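Local coordinates for trehalose-6-phosphate phosphatase-related protein (Thermoplasma acidophilum, PDB 1U02) that removes the phosphate from trehalose 6-phosphate to give free trehalose, as a magnesium-dependent phosphatase of the HAD superfamily, at residues Val88-Ile92 with Ile140-Glu144. Numbering follows the deposited sequence.
Sequences VFDRI and IFGVE
In the alpha/beta cap of this HAD phosphatase, at the Schellman end of helix 127-141, F141 packs against helix 86-96, where V88, R91 and I92 meet its side chain. I92 CG1 stands over one face, 3.8 Å from the ring centroid and 15° off its normal, a CH-pi contact. V88 runs past the near end of the same side chain in the opposite direction: CG1, anti to the backbone N (chi1 179°), comes within 3.7 Å of F141 CB. R91 lies farther out, its CB 3.7 Å from F141 CE1; the chain bends at chi3 and brings NE to the ring edge, in plane, with the guanidinium turned 39° from the ring. With an alanine at F141 the CB contact to V88 would remain, but I92 CG1 would probably lose its aromatic face and R91 CB and NE the ring atoms they lie against.

Beyond the C-prime residue G142, whose positive phi turns the chain out of the helix, V143 continues the apolar surface. Its two methyls divide the work: CG1 lies 3.8 Å from F89 CZ and also touches V88, while CG2 meets I92 CD1 tip to tip at 4.0 Å. No hydrogen bond crosses the contact, so apolar packing carries it. F89 and I92 also rest on V115 of strand 114-118, which ties helix 86-96 to the sheet that E144 then enters, pairing with R155. The arrangement is a worked case of a Schellman motif, V143 N bonded to A138 O and the two side chains touching, its hydrophobic contact here extended to V88, F89 and I92 within an alpha/beta cap.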
ATOM      1  N   VAL A  88       0.816 -14.679 -15.021  1.00 19.44           N
ATOM      2  CA  VAL A  88       2.187 -14.186 -15.051  1.00 19.61           C
ATOM      3  C   VAL A  88       2.858 -14.231 -13.683  1.00 17.79           C
ATOM      4  O   VAL A  88       3.940 -14.792 -13.528  1.00 16.49           O
ATOM      5  CB  VAL A  88       2.238 -12.739 -15.584  1.00 20.53           C
ATOM      6  CG1 VAL A  88       3.672 -12.230 -15.576  1.00 21.91           C
ATOM      7  CG2 VAL A  88       1.677 -12.700 -16.993  1.00 24.96           C
ATOM      8  N   PHE A  89       2.216 -13.642 -12.683  1.00 17.75           N
ATOM      9  CA  PHE A  89       2.803 -13.642 -11.359  1.00 17.04           C
ATOM     10  C   PHE A  89       2.924 -15.032 -10.749  1.00 17.70           C
ATOM     11  O   PHE A  89       3.795 -15.263  -9.910  1.00 16.19           O
ATOM     12  CB  PHE A  89       2.038 -12.672 -10.468  1.00 16.09           C
ATOM     13  CG  PHE A  89       2.335 -11.245 -10.796  1.00 15.22           C
ATOM     14  CD1 PHE A  89       3.582 -10.704 -10.485  1.00 16.02           C
ATOM     15  CD2 PHE A  89       1.416 -10.460 -11.489  1.00 13.88           C
ATOM     16  CE1 PHE A  89       3.915  -9.397 -10.867  1.00 14.23           C
ATOM     17  CE2 PHE A  89       1.739  -9.153 -11.874  1.00 14.27           C
ATOM     18  CZ  PHE A  89       2.993  -8.624 -11.561  1.00 15.18           C
ATOM     19  N   ASP A  90       2.073 -15.961 -11.176  1.00 18.07           N
ATOM     20  CA  ASP A  90       2.178 -17.332 -10.679  1.00 20.85           C
ATOM     21  C   ASP A  90       3.493 -17.906 -11.209  1.00 19.76           C
ATOM     22  O   ASP A  90       4.254 -18.534 -10.471  1.00 19.35           O
ATOM     23  CB  ASP A  90       1.022 -18.208 -11.174  1.00 24.85           C
ATOM     24  CG  ASP A  90      -0.285 -17.914 -10.460  1.00 28.77           C
ATOM     25  OD1 ASP A  90      -0.246 -17.578  -9.255  1.00 28.76           O
ATOM     26  OD2 ASP A  90      -1.354 -18.036 -11.102  1.00 31.81           O
ATOM     27  N   ARG A  91       3.756 -17.675 -12.494  1.00 18.45           N
ATOM     28  CA  ARG A  91       4.972 -18.166 -13.133  1.00 19.03           C
ATOM     29  C   ARG A  91       6.217 -17.482 -12.568  1.00 17.78           C
ATOM     30  O   ARG A  91       7.256 -18.120 -12.387  1.00 15.90           O
ATOM     31  CB  ARG A  91       4.910 -17.951 -14.652  1.00 21.78           C
ATOM     32  CG  ARG A  91       3.781 -18.719 -15.341  1.00 28.54           C
ATOM     33  CD  ARG A  91       4.062 -18.956 -16.835  1.00 33.64           C
ATOM     34  NE  ARG A  91       3.992 -17.743 -17.650  1.00 39.13           N
ATOM     35  CZ  ARG A  91       2.867 -17.091 -17.946  1.00 41.74           C
ATOM     36  NH1 ARG A  91       1.696 -17.530 -17.495  1.00 42.29           N
ATOM     37  NH2 ARG A  91       2.911 -16.001 -18.702  1.00 42.36           N
ATOM     38  N   ILE A  92       6.112 -16.184 -12.295  1.00 15.48           N
ATOM     39  CA  ILE A  92       7.246 -15.446 -11.748  1.00 14.88           C
ATOM     40  C   ILE A  92       7.664 -16.037 -10.408  1.00 13.99           C
ATOM     41  O   ILE A  92       8.852 -16.235 -10.151  1.00 14.54           O
ATOM     42  CB  ILE A  92       6.905 -13.946 -11.580  1.00 14.93           C
ATOM     43  CG1 ILE A  92       6.793 -13.294 -12.964  1.00 14.91           C
ATOM     44  CG2 ILE A  92       7.976 -13.247 -10.739  1.00 12.69           C
ATOM     45  CD1 ILE A  92       6.300 -11.860 -12.939  1.00 16.17           C
ATOM     46  N   ILE A 140      11.450 -10.277 -19.146  1.00 18.33           N
ATOM     47  CA  ILE A 140      10.936 -11.513 -19.720  1.00 19.36           C
ATOM     48  C   ILE A 140       9.410 -11.590 -19.669  1.00 18.80           C
ATOM     49  O   ILE A 140       8.765 -11.907 -20.669  1.00 17.82           O
ATOM     50  CB  ILE A 140      11.522 -12.736 -18.990  1.00 19.08           C
ATOM     51  CG1 ILE A 140      13.035 -12.787 -19.210  1.00 23.32           C
ATOM     52  CG2 ILE A 140      10.857 -14.011 -19.487  1.00 21.90           C
ATOM     53  CD1 ILE A 140      13.749 -13.816 -18.350  1.00 23.82           C
ATOM     54  N   PHE A 141       8.838 -11.285 -18.508  1.00 17.80           N
ATOM     55  CA  PHE A 141       7.394 -11.353 -18.326  1.00 18.66           C
ATOM     56  C   PHE A 141       6.630 -10.081 -18.651  1.00 18.84           C
ATOM     57  O   PHE A 141       5.399 -10.065 -18.603  1.00 20.62           O
ATOM     58  CB  PHE A 141       7.087 -11.781 -16.898  1.00 17.59           C
ATOM     59  CG  PHE A 141       7.439 -13.208 -16.617  1.00 18.88           C
ATOM     60  CD1 PHE A 141       6.519 -14.223 -16.864  1.00 20.05           C
ATOM     61  CD2 PHE A 141       8.701 -13.545 -16.138  1.00 17.30           C
ATOM     62  CE1 PHE A 141       6.850 -15.559 -16.633  1.00 21.71           C
ATOM     63  CE2 PHE A 141       9.046 -14.872 -15.904  1.00 19.72           C
ATOM     64  CZ  PHE A 141       8.119 -15.882 -16.152  1.00 22.13           C
ATOM     65  N   GLY A 142       7.352  -9.016 -18.976  1.00 18.38           N
ATOM     66  CA  GLY A 142       6.693  -7.768 -19.306  1.00 18.07           C
ATOM     67  C   GLY A 142       6.007  -7.102 -18.128  1.00 18.10           C
ATOM     68  O   GLY A 142       4.921  -6.537 -18.269  1.00 16.37           O
ATOM     69  N   VAL A 143       6.630  -7.177 -16.957  1.00 16.61           N
ATOM     70  CA  VAL A 143       6.062  -6.539 -15.783  1.00 16.08           C
ATOM     71  C   VAL A 143       6.938  -5.366 -15.384  1.00 16.54           C
ATOM     72  O   VAL A 143       8.002  -5.142 -15.967  1.00 16.44           O
ATOM     73  CB  VAL A 143       5.903  -7.521 -14.597  1.00 15.26           C
ATOM     74  CG1 VAL A 143       4.766  -8.487 -14.891  1.00 15.01           C
ATOM     75  CG2 VAL A 143       7.194  -8.284 -14.364  1.00 16.38           C
ATOM     76  N   GLU A 144       6.483  -4.624 -14.384  1.00 16.45           N
ATOM     77  CA  GLU A 144       7.166  -3.430 -13.915  1.00 17.80           C
ATOM     78  C   GLU A 144       7.914  -3.648 -12.604  1.00 18.27           C
ATOM     79  O   GLU A 144       7.473  -4.420 -11.746  1.00 16.72           O
ATOM     80  CB  GLU A 144       6.113  -2.329 -13.776  1.00 20.74           C
ATOM     81  CG  GLU A 144       6.545  -1.036 -13.122  1.00 24.97           C
ATOM     82  CD  GLU A 144       5.395  -0.042 -13.080  1.00 27.76           C
ATOM     83  OE1 GLU A 144       4.909   0.337 -14.172  1.00 23.85           O
ATOM     84  OE2 GLU A 144       4.971   0.343 -11.967  1.00 28.56           O
TER